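Local coordinates for Alpha/beta hydrolase fold protein (Sphaerobacter thermophilus, PDB 3R0V) that probably acts as a hydrolase of the alpha/beta hydrolase fold, its natural substrate unknown, and binds D-malate in the crystal, at residues A[250-253]-A[254-258]. Numbering follows the deposited sequence.
Sequences DAIA and PVLVE
Ile252 and Leu256, one helical turn apart, run alongside each other in the same direction, with Ile252 CG2 against Leu256 CD1 at 3.5 Å, a tight fit for two methyl groups. The isoleucine sends CG2 anti to its backbone N and CG1 back beside that nitrogen (chi1 -65°), which turns the CG2 methyl toward the leucine. Both are buried: Ile252 also rests on Leu42, Leu240 and Val247, while Leu256 meets Met212 of strand 209-213. Branched apolar side chains suit this face because between them they pack against helix 40-46, loops and strand 209-213 without leaving a polar group to satisfy. Val255 widens the same apolar seam, touching Leu240, Leu210 and Met212.

The backbone bonds show how the helix accommodates a proline. Having no N-H, Pro254 cannot donate to the carbonyl of Asp250; instead its ring occupies that site, CD lying 3.2 Å from Asp250 O. The helix kinks here, and Val255 N, though it has a hydrogen, lies too far from Ala251 O for the usual i to i+4 bond. Regular pairing resumes with Leu256 N to Ile252 O at 3.0 Å, nearly straight with an N-H...O angle of 166°. Val257 N to Ala253 O follows at 2.8 Å, almost as straight. The peptide link brings Pro254 CD within 3.4 Å of Ala253 CB, and the small alanine side chain adds no further bulk; on its buried side it lets Leu42, Arg45 and Leu46 come near.

Charge belongs to the outer side, where Asp250 OD1 forms a salt bridge with Arg45 NE and so ties the first turn to helix 40-46. The whole is a proline-kinked amphipathic helix, the C-terminal helix 249-260 that packs against the central sheet of the alpha/beta hydrolase fold.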
loop_
_atom_site.group_PDB
_atom_site.type_symbol
_atom_site.label_atom_id
_atom_site.label_comp_id
_atom_site.label_asym_id
_atom_site.label_seq_id
_atom_site.Cartn_x
_atom_site.Cartn_y
_atom_site.Cartn_z
ATOM N N ASP A 250 -14.692 9.522 0.071
ATOM C CA ASP A 250 -15.138 10.644 -0.745
ATOM C C ASP A 250 -14.093 11.745 -0.902
ATOM O O ASP A 250 -14.240 12.629 -1.753
ATOM C CB ASP A 250 -16.473 11.195 -0.242
ATOM C CG ASP A 250 -17.635 10.259 -0.540
ATOM O OD1 ASP A 250 -17.613 9.589 -1.596
ATOM O OD2 ASP A 250 -18.569 10.189 0.285
ATOM N N ALA A 251 -13.021 11.659 -0.116
ATOM C CA ALA A 251 -11.873 12.558 -0.282
ATOM C C ALA A 251 -10.947 12.079 -1.406
ATOM O O ALA A 251 -10.202 12.877 -1.997
ATOM C CB ALA A 251 -11.088 12.665 1.021
ATOM N N ILE A 252 -11.002 10.780 -1.691
ATOM C CA ILE A 252 -10.104 10.136 -2.649
ATOM C C ILE A 252 -10.797 9.874 -3.979
ATOM O O ILE A 252 -10.234 10.120 -5.041
ATOM C CB ILE A 252 -9.629 8.755 -2.131
ATOM C CG1 ILE A 252 -8.775 8.896 -0.874
ATOM C CG2 ILE A 252 -8.850 8.001 -3.223
ATOM C CD1 ILE A 252 -8.399 7.555 -0.250
ATOM N N ALA A 253 -12.018 9.351 -3.924
ATOM C CA ALA A 253 -12.666 8.852 -5.135
ATOM C C ALA A 253 -12.776 9.867 -6.275
ATOM O O ALA A 253 -12.457 9.535 -7.402
ATOM C CB ALA A 253 -14.036 8.259 -4.810
ATOM N N PRO A 254 -13.233 11.102 -5.993
ATOM C CA PRO A 254 -13.386 12.070 -7.087
ATOM C C PRO A 254 -12.061 12.369 -7.780
ATOM O O PRO A 254 -12.028 12.559 -8.998
ATOM C CB PRO A 254 -13.926 13.319 -6.383
ATOM C CG PRO A 254 -14.560 12.797 -5.124
ATOM C CD PRO A 254 -13.703 11.642 -4.705
ATOM N N VAL A 255 -10.980 12.405 -7.004
ATOM C CA VAL A 255 -9.647 12.642 -7.555
ATOM C C VAL A 255 -9.204 11.473 -8.444
ATOM O O VAL A 255 -8.647 11.669 -9.531
ATOM C CB VAL A 255 -8.616 12.879 -6.438
ATOM C CG1 VAL A 255 -7.226 13.054 -7.006
ATOM C CG2 VAL A 255 -9.005 14.104 -5.600
ATOM N N LEU A 256 -9.454 10.256 -7.980
ATOM C CA LEU A 256 -9.157 9.075 -8.781
ATOM C C LEU A 256 -9.999 9.012 -10.041
ATOM O O LEU A 256 -9.495 8.657 -11.102
ATOM C CB LEU A 256 -9.370 7.798 -7.973
ATOM C CG LEU A 256 -8.375 7.535 -6.854
ATOM C CD1 LEU A 256 -8.710 6.201 -6.215
ATOM C CD2 LEU A 256 -6.938 7.522 -7.374
ATOM N N VAL A 257 -11.283 9.335 -9.930
ATOM C CA VAL A 257 -12.144 9.299 -11.105
ATOM C C VAL A 257 -11.626 10.261 -12.163
ATOM O O VAL A 257 -11.531 9.902 -13.328
ATOM C CB VAL A 257 -13.604 9.634 -10.763
ATOM C CG1 VAL A 257 -14.414 9.864 -12.037
ATOM C CG2 VAL A 257 -14.220 8.526 -9.921
ATOM N N GLU A 258 -11.275 11.476 -11.745
ATOM C CA GLU A 258 -10.754 12.477 -12.674
ATOM C C GLU A 258 -9.451 12.011 -13.316
ATOM O O GLU A 258 -9.264 12.128 -14.530
ATOM C CB GLU A 258 -10.531 13.802 -11.942
ATOM C CG GLU A 258 -10.329 15.011 -12.853
ATOM C CD GLU A 258 -8.946 15.080 -13.480
ATOM O OE1 GLU A 258 -7.963 14.659 -12.829
ATOM O OE2 GLU A 258 -8.840 15.568 -14.626
#